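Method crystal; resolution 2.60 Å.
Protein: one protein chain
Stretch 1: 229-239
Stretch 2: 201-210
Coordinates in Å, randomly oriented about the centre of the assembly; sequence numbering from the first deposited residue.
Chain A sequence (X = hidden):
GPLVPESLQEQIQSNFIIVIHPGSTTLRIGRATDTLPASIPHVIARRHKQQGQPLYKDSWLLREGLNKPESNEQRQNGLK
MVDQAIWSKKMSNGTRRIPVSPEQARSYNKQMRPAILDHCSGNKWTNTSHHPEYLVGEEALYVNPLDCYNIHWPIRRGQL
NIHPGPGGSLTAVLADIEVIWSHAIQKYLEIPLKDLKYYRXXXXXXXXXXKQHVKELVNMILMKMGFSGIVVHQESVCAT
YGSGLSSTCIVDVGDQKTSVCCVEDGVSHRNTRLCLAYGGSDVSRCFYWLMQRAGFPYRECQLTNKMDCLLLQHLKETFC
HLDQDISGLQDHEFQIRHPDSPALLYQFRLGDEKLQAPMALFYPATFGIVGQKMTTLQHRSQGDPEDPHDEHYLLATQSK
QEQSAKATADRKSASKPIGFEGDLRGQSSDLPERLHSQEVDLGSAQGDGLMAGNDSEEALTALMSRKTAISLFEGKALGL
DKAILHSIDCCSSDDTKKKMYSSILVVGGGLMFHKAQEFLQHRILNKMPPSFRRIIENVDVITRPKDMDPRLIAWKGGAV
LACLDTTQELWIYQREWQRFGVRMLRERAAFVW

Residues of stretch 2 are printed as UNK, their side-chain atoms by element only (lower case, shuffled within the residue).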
# COMPACT_ATOMS: atom_id res chain seq x y z
N GLY A 229 -12.31 -24.75 0.66
CA GLY A 229 -12.77 -23.99 -0.49
C GLY A 229 -12.25 -22.57 -0.46
O GLY A 229 -11.76 -22.11 0.56
N ILE A 230 -12.38 -21.88 -1.58
CA ILE A 230 -11.85 -20.54 -1.72
C ILE A 230 -12.70 -19.75 -2.69
O ILE A 230 -13.33 -20.31 -3.59
CB ILE A 230 -10.41 -20.58 -2.30
CG1 ILE A 230 -9.81 -19.17 -2.37
CG2 ILE A 230 -10.41 -21.17 -3.70
CD1 ILE A 230 -8.33 -19.17 -2.80
N VAL A 231 -12.71 -18.44 -2.50
CA VAL A 231 -13.25 -17.52 -3.48
C VAL A 231 -12.21 -16.44 -3.74
O VAL A 231 -11.71 -15.79 -2.82
CB VAL A 231 -14.52 -16.83 -2.99
CG1 VAL A 231 -14.90 -15.74 -3.97
CG2 VAL A 231 -15.65 -17.85 -2.84
N VAL A 232 -11.90 -16.24 -5.01
CA VAL A 232 -10.96 -15.20 -5.37
C VAL A 232 -11.72 -14.00 -5.91
O VAL A 232 -12.65 -14.16 -6.69
CB VAL A 232 -9.97 -15.70 -6.43
CG1 VAL A 232 -9.12 -14.56 -6.90
CG2 VAL A 232 -9.12 -16.79 -5.85
N HIS A 233 -11.34 -12.80 -5.48
CA HIS A 233 -11.93 -11.61 -6.06
C HIS A 233 -10.93 -10.47 -6.12
O HIS A 233 -9.92 -10.47 -5.42
CB HIS A 233 -13.16 -11.19 -5.27
CG HIS A 233 -14.29 -10.70 -6.12
ND1 HIS A 233 -14.08 -10.18 -7.38
CD2 HIS A 233 -15.62 -10.67 -5.91
CE1 HIS A 233 -15.25 -9.83 -7.90
NE2 HIS A 233 -16.20 -10.12 -7.03
N GLN A 234 -11.21 -9.48 -6.96
CA GLN A 234 -10.32 -8.34 -7.10
C GLN A 234 -10.49 -7.37 -5.95
O GLN A 234 -11.60 -7.14 -5.49
CB GLN A 234 -10.60 -7.63 -8.40
CG GLN A 234 -10.47 -8.55 -9.57
CD GLN A 234 -11.07 -7.95 -10.79
OE1 GLN A 234 -10.37 -7.43 -11.66
NE2 GLN A 234 -12.40 -7.99 -10.87
N GLU A 235 -9.38 -6.80 -5.51
CA GLU A 235 -9.40 -5.93 -4.36
C GLU A 235 -10.21 -4.66 -4.69
O GLU A 235 -10.80 -4.04 -3.81
CB GLU A 235 -7.97 -5.63 -3.87
CG GLU A 235 -7.13 -4.74 -4.80
CD GLU A 235 -5.60 -4.90 -4.64
OE1 GLU A 235 -4.87 -4.64 -5.62
OE2 GLU A 235 -5.12 -5.26 -3.54
N SER A 236 -10.26 -4.29 -5.96
CA SER A 236 -11.00 -3.10 -6.37
C SER A 236 -12.51 -3.27 -6.20
O SER A 236 -13.20 -2.38 -5.71
CB SER A 236 -10.67 -2.75 -7.82
OG SER A 236 -10.76 -3.92 -8.63
N VAL A 237 -13.04 -4.41 -6.62
CA VAL A 237 -14.46 -4.66 -6.47
C VAL A 237 -14.80 -4.76 -4.99
O VAL A 237 -15.81 -4.21 -4.53
CB VAL A 237 -14.89 -5.93 -7.19
CG1 VAL A 237 -16.35 -6.21 -6.91
CG2 VAL A 237 -14.63 -5.82 -8.66
N CYS A 238 -13.94 -5.46 -4.24
CA CYS A 238 -14.14 -5.58 -2.80
C CYS A 238 -14.20 -4.22 -2.13
O CYS A 238 -15.04 -3.99 -1.26
CB CYS A 238 -13.05 -6.45 -2.19
SG CYS A 238 -13.23 -8.21 -2.65
N ALA A 239 -13.32 -3.32 -2.54
CA ALA A 239 -13.36 -1.97 -2.01
C ALA A 239 -14.74 -1.35 -2.16
O ALA A 239 -15.22 -0.69 -1.24
CB ALA A 239 -12.31 -1.11 -2.69
N UNK A 201 -11.85 -19.78 2.41
CA UNK A 201 -11.02 -18.61 2.25
C UNK A 201 -11.52 -17.64 1.18
O UNK A 201 -11.87 -18.02 0.07
c UNK A 201 -9.61 -19.05 1.89
s UNK A 201 -8.52 -17.69 1.47
N UNK A 202 -11.53 -16.36 1.52
CA UNK A 202 -11.70 -15.34 0.50
C UNK A 202 -10.36 -14.66 0.26
O UNK A 202 -9.81 -14.00 1.15
c UNK A 202 -12.81 -13.22 -0.13
c UNK A 202 -12.70 -14.30 0.94
c UNK A 202 -14.04 -14.98 1.29
c UNK A 202 -15.20 -14.57 0.42
N UNK A 203 -9.84 -14.82 -0.95
CA UNK A 203 -8.57 -14.22 -1.35
C UNK A 203 -8.76 -12.99 -2.24
O UNK A 203 -9.28 -13.09 -3.36
c UNK A 203 -6.34 -14.72 -2.60
c UNK A 203 -5.57 -15.80 -3.33
c UNK A 203 -5.48 -14.18 -1.46
c UNK A 203 -7.70 -15.24 -2.08
N UNK A 204 -8.33 -11.84 -1.75
CA UNK A 204 -8.36 -10.63 -2.56
C UNK A 204 -7.12 -10.57 -3.43
O UNK A 204 -6.01 -10.84 -2.97
c UNK A 204 -10.53 -9.92 -0.53
c UNK A 204 -8.38 -9.40 -1.68
c UNK A 204 -9.73 -8.86 -1.26
c UNK A 204 -9.48 -7.64 -0.39
N UNK A 205 -7.30 -10.20 -4.69
CA UNK A 205 -6.19 -10.11 -5.61
C UNK A 205 -6.19 -8.75 -6.31
O UNK A 205 -7.21 -8.06 -6.34
c UNK A 205 -6.34 -12.56 -6.02
c UNK A 205 -7.43 -11.98 -8.76
c UNK A 205 -7.42 -11.01 -7.62
c UNK A 205 -6.24 -11.22 -6.67
N UNK A 206 -5.04 -8.37 -6.87
CA UNK A 206 -4.94 -7.08 -7.54
C UNK A 206 -5.95 -6.97 -8.68
O UNK A 206 -6.37 -7.97 -9.25
c UNK A 206 -3.82 -9.18 -7.00
c UNK A 206 -2.78 -8.16 -7.35
c UNK A 206 -3.52 -7.09 -8.13
N UNK A 207 -6.33 -5.74 -8.99
CA UNK A 207 -7.22 -5.45 -10.09
C UNK A 207 -6.68 -5.98 -11.42
O UNK A 207 -7.37 -6.69 -12.15
c UNK A 207 -7.42 -3.94 -10.15
c UNK A 207 -8.64 -3.55 -10.92
o UNK A 207 -8.59 -2.52 -11.63
o UNK A 207 -9.66 -4.28 -10.82
N UNK A 208 -5.44 -5.61 -11.74
CA UNK A 208 -4.65 -6.24 -12.81
C UNK A 208 -3.80 -7.33 -12.15
O UNK A 208 -2.88 -7.03 -11.39
c UNK A 208 -2.85 -5.87 -14.54
c UNK A 208 -4.59 -4.15 -14.24
c UNK A 208 -3.80 -2.95 -14.69
c UNK A 208 -3.75 -5.21 -13.53
N UNK A 209 -4.13 -8.59 -12.42
CA UNK A 209 -3.50 -9.71 -11.71
C UNK A 209 -2.70 -10.57 -12.67
O UNK A 209 -2.86 -10.48 -13.87
o UNK A 209 -8.69 -11.96 -14.66
c UNK A 209 -7.84 -10.53 -12.95
c UNK A 209 -6.84 -10.20 -12.06
c UNK A 209 -4.57 -10.59 -11.02
c UNK A 209 -6.56 -12.40 -13.71
c UNK A 209 -5.56 -12.07 -12.81
c UNK A 209 -5.68 -10.97 -11.96
c UNK A 209 -7.70 -11.63 -13.77
N UNK A 210 -1.85 -11.42 -12.12
CA UNK A 210 -1.10 -12.33 -12.94
C UNK A 210 -1.71 -13.73 -12.82
O UNK A 210 -1.69 -14.33 -11.75
c UNK A 210 0.35 -12.31 -12.47
n UNK A 210 2.43 -12.92 -13.53
c UNK A 210 1.21 -13.33 -13.18
o UNK A 210 0.80 -14.47 -13.41

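Position 201 carries one carbon and then one sulfur, a short side chain on the same sheet face as Ile230; its CB is 4.3 Å from Ile230 CG1. This is cysteine, Cys201, small and apolar enough for this buried strand.

Position 202 has four carbons, forked at the first, with one arm two carbons long. The end of that arm comes within 4.1 Å of Val231 CB, on the face that Val231 occupies. This is isoleucine, Ile202, whose branching at CB suits an extended backbone.

Position 203 also has four carbons, but forked at the second. Its CB lies 4.0 Å from Ile230 CD1 and 4.3 Å from Val232 CG2. It is leucine, Leu203, filling the buried face shared with those two residues.

Position 204 repeats the four carbons forked at the second, now on the face of His233. The fork carbon is 3.8 Å from Cys238 SG. A second leucine, Leu204, thus reaches from its own strand to the helix of stretch 1.

Position 205 has four carbons, forked at the first, one arm two carbons long; the single-carbon arm lies 3.5 Å from Val232 CG1. This is isoleucine, Ile205, whose branch at CB puts a methyl against the valine although the CA-to-CB bond points away overall.

At position 206 three carbons close a ring onto the backbone N, and CA is 3.1 Å from Glu235 OE1. This is proline, Pro206; lacking an N-H, it suits the point where the strand gives way to loop.

Position 207 has two carbons, the second bearing two oxygens, one of them very close to the hydroxyl of Ser236. This is aspartate, Asp207, whose carboxylate supplies an acceptor for the serine: Ser236 OG donates a very short hydrogen bond of 2.5 Å to Asp207 OD1.

Position 208, four carbons forked at the first with one longer arm, points away and touches nothing on stretch 1, so the atom pattern alone identifies isoleucine, Ile208.

Position 209 has one carbon, then a six-carbon ring bearing an oxygen, its edge near the side chain of Gln234. This is tyrosine, Tyr209: its CA-to-CB bond points toward stretch 1, and its hydroxyl is satisfied elsewhere in the structure.

Position 210 has two carbons, the second carrying one oxygen and one nitrogen, out of reach of stretch 1: asparagine, Asn210, which caps a backbone N of the next helix.

The contact is a parallel strand pair. Its hydrogen bonds alternate, from Cys201 N to Gly229 O (3.0 Å) through Leu203 N to Val231 O (2.8 Å), and end with Glu235 N to Ile205 O (2.6 Å), where the helix begins. Apolar side chains pack on both faces, and the Ser236–Asp207 bond ties helix to loop.

Stretch 2 201-210: CILLIPDIYN
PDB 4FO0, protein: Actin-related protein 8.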